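Heme-binding protein A (Haemophilus parasuis 29755, PDB 3TPA) probably binds glutathione as the periplasmic solute-binding protein of an ABC transporter, despite its name as a heme-binding protein. Local coordinates at residues P329-N334 against I471-S476; A291-T296 against I478-H483; S36-N41 against G190-Q195. The protein carries 1 engineered substitution. All coordinates share one frame; numbering follows the deposited sequence. Where two conformers were deposited one is given.

How the contacts relate
Contacts 1 and 2 lie in one lobe of the solute-binding protein, their centres about 8 Å apart, and share a polar seam: Ser476 OG of contact 1 meets His293 ND1 of contact 2 at 2.9 Å, a probable hydrogen bond, and the Tyr331 ring packs against both His293 and His294. A second probable hydrogen bond runs between Glu332 O and His294 ND1, 2.6 Å apart. Helix 458-475, which ends in contact 1, is followed, after a two-residue turn, by strand 478-491, which carries contact 2. Contact 3 sits on the opposite side of the chain's centre, its centre about 46 Å from that of contact 1 and about 43 Å from that of contact 2.

Contact 1: P329-N334 against I471-S476; sequences PQYEFN and IFQQNS
Tyr331, with CG anti to its own carbonyl carbon (chi1 -58°), points its ring at the helix, and Gln473, with CG anti to the backbone N (chi1 -170°) and a bend at chi2 (71°), turns its amide to the loop; the contact joins the loop before helix 335-344 to the C-terminal end of helix 458-475 in one lobe of the two-lobed periplasmic binding-protein fold. The phenol docks on the last turn of that helix: Tyr331 OH donates to Gln473 O at 2.7 Å, tilted from the carbonyl plane, while the oxygen lies at the edge of the ring, in its plane. Tyr331 OH also lies near Gln474 O, and Ser476 CB sits obliquely to the ring, 4.1 Å from Tyr331 CE2. In return, Gln473 NE2 donates to Pro329 O at 3.2 Å, within the carbonyl plane and close to the plane of its own amide, making a two-way exchange in which each segment supplies one side-chain donor and one backbone acceptor. Gln330 crosses Gln473 at about a right angle, its NE2 being held by Leu328 O and Thr314 O. The Tyr331 ring also meets His293 and His294, joining this partly buried junction to helix 286-294. A water accepts from Gln473 NE2 at 3.2 Å and lies 3.2 Å from Gln330 OE1, a possible bridge.

Contact 2: A291-T296 against I478-H483; sequences ALHHAT and IIPFAH
Helix 286-294 packs its C-terminal turn against the start of strand 478-491 in the mixed sheet of this lobe, a helix-on-sheet contact in which Ile479 meets His293, Leu292 and Thr296. The central feature is a CH-pi contact: Ile479 CG2 lies 3.7 Å from the centroid of the His293 imidazole, 14° off the ring normal. Having CG2 anti to the backbone N, with CG1 beside it (chi1 -59°), directs both branches of Ile479 at the helix. CG1 runs alongside His293, and the two side chains slide past each other in opposite directions. Ile479 CD1 continues to the helix end, 4.1 Å from Leu292 CB and 3.7 Å from Thr296 OG1. That hydroxyl is already engaged, donating to Leu292 O at 2.7 Å across the last turn, while Trp379 NE1 also donates to Leu292 O. Pro480 crosses the imidazole at about a right angle, its CD 4.1 Å from His293 CE1. Farther along the strand, Phe481 and Ala482 both face Ala272 in a classic beta bulge. The imidazole itself is gripped at its two nitrogens, by Ser476 OG at ND1 and by Lys298 NZ at NE2, and Lys298 NZ also bonds Pro480 O. Across the segments no hydrogen bond forms, so apolar contact joins them, while the polar ends of this buried layer are met by neighbouring residues; the lysine beside NE2 would be expected to disfavour a second proton on the ring.

Contact 3: S36-N41 against G190-Q195; sequences SQQVYN and GPFIFQ
Gln38 O and Val39 O, in the weakly helical turn about 36-39, accept the backbone N-H groups of Phe192 and Gly190 where the chain enters edge strand 192-194. Phe192 N donates to Gln38 O at 2.8 Å, and Gly190 N to Val39 O at 2.9 Å, the latter from 53° above the carbonyl plane. Between them, Pro191 presses its ring carbon CD to 3.2 Å from Gln38 O. Val39 adds a CA-H...O contact to Phe192 O, its CA 3.4 Å away with an angle of 161° at the hydrogen. Gly190 fits closely against the turn: a beta carbon there would clash with Val39 C, Tyr40 N and Gln38 O.

Among side chains, Gln38 and Phe192 lie side by side pointing the same way, with the amide plane turned steeply against the ring and Gln38 OE1 3.8 Å from Phe192 CD2. In Gln38, CG anti to the carbonyl carbon (chi1 -39°) and a bend at chi2 fold the chain alongside the ring, where its NE2 donates to Thr505 O and Asn33 O. Leu221 of strand 220-225 touches both side chains. Val39 CG2 lies 4.4 Å from Phe194 CB. Asn41 brings OD1 near Gly190, yet this oxygen is bonded by Thr189 OG1, while Asn41 ND2 donates to Glu45 OE1.

Farther out, Gly190 O accepts from His81 and Asn208, and Ile193 pairs with Thr206 of strand 202-207, which holds 192-194 as an outer strand of the five-stranded mixed sheet in the lobe opposite contacts 1 and 2. The turn is thus joined to the strand mainly through backbone polar groups: two buried carbonyls of the turn are satisfied by the incoming chain, and the side chains pack around that bonded core.

Contact 1: P329-N334 against I471-S476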
loop_
_atom_site.group_PDB
_atom_site.type_symbol
_atom_site.label_atom_id
_atom_site.label_comp_id
_atom_site.label_asym_id
_atom_site.label_seq_id
_atom_site.Cartn_x
_atom_site.Cartn_y
_atom_site.Cartn_z
ATOM N N PRO A 329 -11.045 -9.298 21.530
ATOM C CA PRO A 329 -10.500 -9.281 22.893
ATOM C C PRO A 329 -9.023 -8.916 22.876
ATOM O O PRO A 329 -8.300 -9.327 21.970
ATOM C CB PRO A 329 -10.694 -10.728 23.367
ATOM C CG PRO A 329 -11.794 -11.274 22.501
ATOM C CD PRO A 329 -11.585 -10.623 21.165
ATOM N N GLN A 330 -8.589 -8.135 23.860
ATOM C CA GLN A 330 -7.217 -7.643 23.932
ATOM C C GLN A 330 -6.492 -8.215 25.145
ATOM O O GLN A 330 -7.116 -8.550 26.173
ATOM C CB GLN A 330 -7.197 -6.111 24.029
ATOM C CG GLN A 330 -7.795 -5.411 22.818
ATOM C CD GLN A 330 -7.043 -5.742 21.545
ATOM O OE1 GLN A 330 -5.856 -5.445 21.421
ATOM N NE2 GLN A 330 -7.727 -6.379 20.601
ATOM N N TYR A 331 -5.174 -8.330 25.030
ATOM C CA TYR A 331 -4.359 -8.685 26.182
ATOM C C TYR A 331 -3.874 -7.380 26.793
ATOM O O TYR A 331 -2.811 -6.880 26.441
ATOM C CB TYR A 331 -3.176 -9.569 25.780
ATOM C CG TYR A 331 -3.574 -10.871 25.091
ATOM C CD1 TYR A 331 -3.950 -11.991 25.825
ATOM C CD2 TYR A 331 -3.578 -10.969 23.707
ATOM C CE1 TYR A 331 -4.318 -13.180 25.182
ATOM C CE2 TYR A 331 -3.926 -12.131 23.081
ATOM C CZ TYR A 331 -4.304 -13.228 23.815
ATOM O OH TYR A 331 -4.641 -14.370 23.146
ATOM N N GLU A 332 -4.664 -6.814 27.697
ATOM C CA GLU A 332 -4.338 -5.507 28.259
ATOM C C GLU A 332 -2.971 -5.503 28.933
ATOM O O GLU A 332 -2.522 -6.529 29.427
ATOM C CB GLU A 332 -5.418 -5.070 29.252
ATOM C CG GLU A 332 -5.355 -5.771 30.605
ATOM C CD GLU A 332 -5.913 -7.193 30.590
ATOM O OE1 GLU A 332 -6.468 -7.655 29.558
ATOM O OE2 GLU A 332 -5.789 -7.856 31.639
ATOM N N PHE A 333 -2.313 -4.345 28.953
ATOM C CA PHE A 333 -0.981 -4.244 29.553
ATOM C C PHE A 333 -1.082 -4.364 31.078
ATOM O O PHE A 333 -1.709 -3.540 31.745
ATOM C CB PHE A 333 -0.249 -2.956 29.127
ATOM C CG PHE A 333 1.100 -2.761 29.804
ATOM C CD1 PHE A 333 2.175 -3.585 29.507
ATOM C CD2 PHE A 333 1.285 -1.749 30.748
ATOM C CE1 PHE A 333 3.407 -3.411 30.148
ATOM C CE2 PHE A 333 2.515 -1.563 31.381
ATOM C CZ PHE A 333 3.570 -2.386 31.085
ATOM N N ASN A 334 -0.481 -5.425 31.602
ATOM C CA ASN A 334 -0.555 -5.764 33.012
ATOM C C ASN A 334 0.597 -6.694 33.325
ATOM O O ASN A 334 0.547 -7.890 33.006
ATOM C CB ASN A 334 -1.897 -6.445 33.322
ATOM C CG ASN A 334 -2.089 -6.747 34.807
ATOM O OD1 ASN A 334 -1.141 -7.001 35.543
ATOM N ND2 ASN A 334 -3.336 -6.734 35.243
ATOM N N ILE A 471 -9.142 -16.436 15.870
ATOM C CA ILE A 471 -8.247 -17.576 16.075
ATOM C C ILE A 471 -6.794 -17.111 16.194
ATOM O O ILE A 471 -6.059 -17.500 17.120
ATOM C CB ILE A 471 -8.368 -18.619 14.941
ATOM C CG1 ILE A 471 -9.725 -19.333 15.000
ATOM C CG2 ILE A 471 -7.214 -19.627 15.006
ATOM C CD1 ILE A 471 -10.034 -20.183 13.757
ATOM N N PHE A 472 -6.380 -16.274 15.254
ATOM C CA PHE A 472 -5.057 -15.636 15.348
ATOM C C PHE A 472 -4.840 -14.959 16.714
ATOM O O PHE A 472 -3.813 -15.153 17.359
ATOM C CB PHE A 472 -4.861 -14.604 14.232
ATOM C CG PHE A 472 -3.961 -13.466 14.628
ATOM C CD1 PHE A 472 -2.578 -13.630 14.662
ATOM C CD2 PHE A 472 -4.500 -12.235 15.009
ATOM C CE1 PHE A 472 -1.743 -12.557 15.043
ATOM C CE2 PHE A 472 -3.684 -11.185 15.404
ATOM C CZ PHE A 472 -2.305 -11.344 15.418
ATOM N N GLN A 473 -5.807 -14.167 17.159
ATOM C CA GLN A 473 -5.650 -13.431 18.425
ATOM C C GLN A 473 -5.500 -14.360 19.632
ATOM O O GLN A 473 -4.660 -14.130 20.487
ATOM C CB GLN A 473 -6.806 -12.442 18.638
ATOM C CG GLN A 473 -6.607 -11.462 19.824
ATOM C CD GLN A 473 -5.526 -10.393 19.572
ATOM O OE1 GLN A 473 -4.687 -10.532 18.689
ATOM N NE2 GLN A 473 -5.562 -9.319 20.351
ATOM N N GLN A 474 -6.308 -15.423 19.671
ATOM C CA GLN A 474 -6.252 -16.430 20.730
ATOM C C GLN A 474 -4.854 -17.029 20.880
ATOM O O GLN A 474 -4.438 -17.405 21.970
ATOM C CB GLN A 474 -7.271 -17.550 20.437
ATOM C CG GLN A 474 -8.720 -17.141 20.687
ATOM C CD GLN A 474 -9.748 -18.120 20.123
ATOM O OE1 GLN A 474 -9.465 -18.896 19.206
ATOM N NE2 GLN A 474 -10.959 -18.069 20.667
ATOM N N ASN A 475 -4.137 -17.130 19.769
ATOM C CA ASN A 475 -2.825 -17.765 19.735
ATOM C C ASN A 475 -1.655 -16.793 19.794
ATOM O O ASN A 475 -0.519 -17.206 20.005
ATOM C CB ASN A 475 -2.719 -18.656 18.496
ATOM C CG ASN A 475 -3.560 -19.880 18.623
ATOM O OD1 ASN A 475 -3.195 -20.806 19.330
ATOM N ND2 ASN A 475 -4.721 -19.875 17.993
ATOM N N SER A 476 -1.942 -15.505 19.610
ATOM C CA SER A 476 -0.938 -14.440 19.769
ATOM C C SER A 476 0.449 -14.729 19.154
ATOM O O SER A 476 1.466 -14.574 19.833
ATOM C CB SER A 476 -0.774 -14.083 21.257
ATOM O OG SER A 476 -0.002 -12.893 21.426
HETATM O O HOH W 1 -3.742 -6.848 19.487
#

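Contact 2: A291-T296 against I478-H483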
loop_
_atom_site.group_PDB
_atom_site.type_symbol
_atom_site.label_atom_id
_atom_site.label_comp_id
_atom_site.label_asym_id
_atom_site.label_seq_id
_atom_site.Cartn_x
_atom_site.Cartn_y
_atom_site.Cartn_z
ATOM N N ALA A 291 1.627 -13.954 27.632
ATOM C CA ALA A 291 2.330 -13.205 28.676
ATOM C C ALA A 291 3.142 -12.018 28.120
ATOM O O ALA A 291 3.056 -10.888 28.629
ATOM C CB ALA A 291 3.236 -14.145 29.500
ATOM N N LEU A 292 3.940 -12.274 27.092
ATOM C CA LEU A 292 4.734 -11.216 26.456
ATOM C C LEU A 292 3.843 -10.130 25.891
ATOM O O LEU A 292 4.224 -8.964 25.837
ATOM C CB LEU A 292 5.586 -11.807 25.339
ATOM C CG LEU A 292 6.596 -12.812 25.869
ATOM C CD1 LEU A 292 7.408 -13.399 24.746
ATOM C CD2 LEU A 292 7.498 -12.151 26.938
ATOM N N HIS A 293 2.648 -10.535 25.465
ATOM C CA HIS A 293 1.642 -9.617 24.902
ATOM C C HIS A 293 1.117 -8.720 26.030
ATOM O O HIS A 293 1.059 -7.502 25.888
ATOM C CB HIS A 293 0.519 -10.428 24.229
ATOM C CG HIS A 293 -0.294 -9.649 23.246
ATOM N ND1 HIS A 293 -0.797 -10.209 22.077
ATOM C CD2 HIS A 293 -0.689 -8.355 23.242
ATOM C CE1 HIS A 293 -1.465 -9.288 21.412
ATOM N NE2 HIS A 293 -1.418 -8.148 22.098
ATOM N N HIS A 294 0.772 -9.322 27.166
ATOM C CA HIS A 294 0.367 -8.551 28.345
ATOM C C HIS A 294 1.456 -7.603 28.823
ATOM O O HIS A 294 1.157 -6.593 29.437
ATOM C CB HIS A 294 -0.036 -9.463 29.521
ATOM C CG HIS A 294 -1.435 -9.982 29.437
ATOM N ND1 HIS A 294 -2.539 -9.166 29.557
ATOM C CD2 HIS A 294 -1.911 -11.234 29.255
ATOM C CE1 HIS A 294 -3.637 -9.890 29.439
ATOM N NE2 HIS A 294 -3.285 -11.150 29.269
ATOM N N ALA A 295 2.715 -7.941 28.559
ATOM C CA ALA A 295 3.836 -7.119 29.005
ATOM C C ALA A 295 4.358 -6.205 27.903
ATOM O O ALA A 295 5.504 -5.785 27.941
ATOM C CB ALA A 295 4.958 -7.991 29.544
ATOM N N THR A 296 3.515 -5.930 26.913
ATOM C CA THR A 296 3.849 -5.008 25.830
ATOM C C THR A 296 2.999 -3.756 26.035
ATOM O O THR A 296 1.776 -3.787 25.895
ATOM C CB THR A 296 3.610 -5.634 24.414
ATOM O OG1 THR A 296 4.393 -6.823 24.273
ATOM C CG2 THR A 296 4.015 -4.665 23.295
ATOM N N ILE A 478 2.070 -13.039 16.823
ATOM C CA ILE A 478 2.760 -11.757 16.811
ATOM C C ILE A 478 1.960 -10.852 17.721
ATOM O O ILE A 478 0.807 -11.144 18.034
ATOM C CB ILE A 478 2.855 -11.104 15.412
ATOM C CG1 ILE A 478 1.476 -10.683 14.886
ATOM C CG2 ILE A 478 3.581 -12.036 14.390
ATOM C CD1 ILE A 478 1.563 -9.933 13.551
ATOM N N ILE A 479 2.578 -9.763 18.158
ATOM C CA ILE A 479 1.916 -8.788 19.009
ATOM C C ILE A 479 1.768 -7.501 18.213
ATOM O O ILE A 479 2.710 -6.723 18.110
ATOM C CB ILE A 479 2.763 -8.520 20.265
ATOM C CG1 ILE A 479 2.994 -9.817 21.052
ATOM C CG2 ILE A 479 2.115 -7.463 21.155
ATOM C CD1 ILE A 479 4.144 -9.759 22.036
ATOM N N PRO A 480 0.583 -7.270 17.630
ATOM C CA PRO A 480 0.358 -5.997 16.937
ATOM C C PRO A 480 0.440 -4.850 17.926
ATOM O O PRO A 480 -0.072 -4.989 19.032
ATOM C CB PRO A 480 -1.085 -6.131 16.435
ATOM C CG PRO A 480 -1.290 -7.651 16.301
ATOM C CD PRO A 480 -0.596 -8.153 17.541
ATOM N N PHE A 481 1.080 -3.745 17.556
ATOM C CA PHE A 481 1.035 -2.565 18.420
ATOM C C PHE A 481 0.682 -1.216 17.764
ATOM O O PHE A 481 0.202 -0.321 18.449
ATOM C CB PHE A 481 2.308 -2.445 19.280
ATOM C CG PHE A 481 3.584 -2.245 18.487
ATOM C CD1 PHE A 481 3.933 -0.986 18.011
ATOM C CD2 PHE A 481 4.453 -3.317 18.257
ATOM C CE1 PHE A 481 5.112 -0.791 17.290
ATOM C CE2 PHE A 481 5.645 -3.137 17.542
ATOM C CZ PHE A 481 5.968 -1.863 17.050
ATOM N N ALA A 482 0.910 -1.050 16.463
ATOM C CA ALA A 482 0.629 0.252 15.856
ATOM C C ALA A 482 0.271 0.203 14.384
ATOM O O ALA A 482 0.708 -0.689 13.637
ATOM C CB ALA A 482 1.810 1.191 16.049
ATOM N N HIS A 483 -0.542 1.167 13.985
ATOM C CA HIS A 483 -0.651 1.549 12.594
ATOM C C HIS A 483 -0.068 2.957 12.492
ATOM O O HIS A 483 -0.223 3.765 13.406
ATOM C CB HIS A 483 -2.113 1.598 12.151
ATOM C CG HIS A 483 -2.906 0.383 12.531
ATOM N ND1 HIS A 483 -2.676 -0.849 11.974
ATOM C CD2 HIS A 483 -3.923 0.227 13.405
ATOM C CE1 HIS A 483 -3.531 -1.727 12.482
ATOM N NE2 HIS A 483 -4.300 -1.099 13.348
#

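Contact 3: S36-N41 against G190-Q195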
loop_
_atom_site.group_PDB
_atom_site.type_symbol
_atom_site.label_atom_id
_atom_site.label_comp_id
_atom_site.label_asym_id
_atom_site.label_seq_id
_atom_site.Cartn_x
_atom_site.Cartn_y
_atom_site.Cartn_z
ATOM N N SER A 36 0.527 7.728 -12.991
ATOM C CA SER A 36 -0.759 7.043 -12.975
ATOM C C SER A 36 -1.862 7.891 -12.351
ATOM O O SER A 36 -3.017 7.828 -12.778
ATOM C CB SER A 36 -0.631 5.706 -12.236
ATOM O OG SER A 36 0.210 5.865 -11.101
ATOM N N GLN A 37 -1.508 8.677 -11.335
ATOM C CA GLN A 37 -2.513 9.368 -10.542
ATOM C C GLN A 37 -3.110 10.550 -11.282
ATOM O O GLN A 37 -4.235 10.930 -10.996
ATOM C CB GLN A 37 -1.970 9.799 -9.165
ATOM C CG GLN A 37 -1.803 8.663 -8.151
ATOM C CD GLN A 37 -3.125 8.126 -7.603
ATOM O OE1 GLN A 37 -3.969 8.878 -7.127
ATOM N NE2 GLN A 37 -3.292 6.814 -7.656
ATOM N N GLN A 38 -2.368 11.125 -12.226
ATOM C CA GLN A 38 -2.860 12.303 -12.954
ATOM C C GLN A 38 -3.118 12.028 -14.438
ATOM O O GLN A 38 -4.042 12.589 -15.032
ATOM C CB GLN A 38 -1.846 13.453 -12.877
ATOM C CG GLN A 38 -1.130 13.654 -11.536
ATOM C CD GLN A 38 -2.054 13.788 -10.324
ATOM O OE1 GLN A 38 -3.198 14.219 -10.416
ATOM N NE2 GLN A 38 -1.536 13.415 -9.172
ATOM N N VAL A 39 -2.270 11.193 -15.032
ATOM C CA VAL A 39 -2.186 11.048 -16.487
ATOM C C VAL A 39 -2.934 9.813 -17.053
ATOM O O VAL A 39 -3.357 9.819 -18.208
ATOM C CB VAL A 39 -0.707 10.995 -16.919
ATOM C CG1 VAL A 39 -0.573 10.823 -18.435
ATOM C CG2 VAL A 39 0.028 12.265 -16.436
ATOM N N TYR A 40 -3.099 8.772 -16.240
ATOM C CA TYR A 40 -3.679 7.499 -16.700
ATOM C C TYR A 40 -5.000 7.151 -16.003
ATOM O O TYR A 40 -5.396 7.815 -15.048
ATOM C CB TYR A 40 -2.685 6.363 -16.438
ATOM C CG TYR A 40 -1.426 6.405 -17.289
ATOM C CD1 TYR A 40 -1.419 5.854 -18.557
ATOM C CD2 TYR A 40 -0.239 6.961 -16.812
ATOM C CE1 TYR A 40 -0.285 5.863 -19.344
ATOM C CE2 TYR A 40 0.918 6.975 -17.603
ATOM C CZ TYR A 40 0.878 6.418 -18.875
ATOM O OH TYR A 40 1.988 6.403 -19.703
ATOM N N ASN A 41 -5.662 6.097 -16.497
ATOM C CA ASN A 41 -6.800 5.455 -15.829
ATOM C C ASN A 41 -6.578 3.975 -15.751
ATOM O O ASN A 41 -5.713 3.448 -16.444
ATOM C CB ASN A 41 -8.102 5.686 -16.592
ATOM C CG ASN A 41 -8.614 7.099 -16.440
ATOM O OD1 ASN A 41 -8.687 7.862 -17.404
ATOM N ND2 ASN A 41 -8.955 7.463 -15.214
ATOM N N GLY A 190 -6.149 9.987 -18.827
ATOM C CA GLY A 190 -6.425 10.602 -17.541
ATOM C C GLY A 190 -6.781 12.078 -17.543
ATOM O O GLY A 190 -6.770 12.735 -18.579
ATOM N N PRO A 191 -7.106 12.609 -16.355
ATOM C CA PRO A 191 -7.596 13.984 -16.161
ATOM C C PRO A 191 -6.556 15.071 -16.397
ATOM O O PRO A 191 -6.953 16.220 -16.582
ATOM C CB PRO A 191 -8.062 13.989 -14.694
ATOM C CG PRO A 191 -7.287 12.872 -14.044
ATOM C CD PRO A 191 -7.156 11.818 -15.110
ATOM N N PHE A 192 -5.268 14.733 -16.390
ATOM C CA PHE A 192 -4.224 15.715 -16.666
ATOM C C PHE A 192 -3.270 15.234 -17.748
ATOM O O PHE A 192 -3.021 14.034 -17.890
ATOM C CB PHE A 192 -3.448 16.083 -15.391
ATOM C CG PHE A 192 -4.299 16.753 -14.343
ATOM C CD1 PHE A 192 -4.527 18.119 -14.388
ATOM C CD2 PHE A 192 -4.880 16.017 -13.327
ATOM C CE1 PHE A 192 -5.310 18.742 -13.437
ATOM C CE2 PHE A 192 -5.673 16.629 -12.372
ATOM C CZ PHE A 192 -5.886 18.005 -12.433
ATOM N N ILE A 193 -2.756 16.193 -18.513
ATOM C CA ILE A 193 -1.814 15.953 -19.600
ATOM C C ILE A 193 -0.404 16.381 -19.203
ATOM O O ILE A 193 -0.187 17.512 -18.757
ATOM C CB ILE A 193 -2.220 16.767 -20.832
ATOM C CG1 ILE A 193 -3.585 16.290 -21.355
ATOM C CG2 ILE A 193 -1.135 16.681 -21.910
ATOM C CD1 ILE A 193 -4.253 17.272 -22.302
ATOM N N PHE A 194 0.551 15.478 -19.352
ATOM C CA PHE A 194 1.953 15.791 -19.086
ATOM C C PHE A 194 2.472 16.802 -20.117
ATOM O O PHE A 194 2.523 16.512 -21.316
ATOM C CB PHE A 194 2.764 14.488 -19.122
ATOM C CG PHE A 194 4.258 14.666 -19.008
ATOM C CD1 PHE A 194 4.866 14.835 -17.776
ATOM C CD2 PHE A 194 5.059 14.613 -20.141
ATOM C CE1 PHE A 194 6.247 14.976 -17.675
ATOM C CE2 PHE A 194 6.434 14.752 -20.050
ATOM C CZ PHE A 194 7.032 14.934 -18.820
ATOM N N GLN A 195 2.864 17.981 -19.646
ATOM C CA GLN A 195 3.419 19.003 -20.527
ATOM C C GLN A 195 4.770 18.553 -21.075
ATOM O O GLN A 195 5.692 18.268 -20.313
ATOM C CB GLN A 195 3.568 20.331 -19.780
ATOM C CG GLN A 195 3.341 21.558 -20.646
ATOM C CD GLN A 195 3.530 22.853 -19.882
ATOM O OE1 GLN A 195 2.585 23.621 -19.695
ATOM N NE2 GLN A 195 4.755 23.105 -19.435
#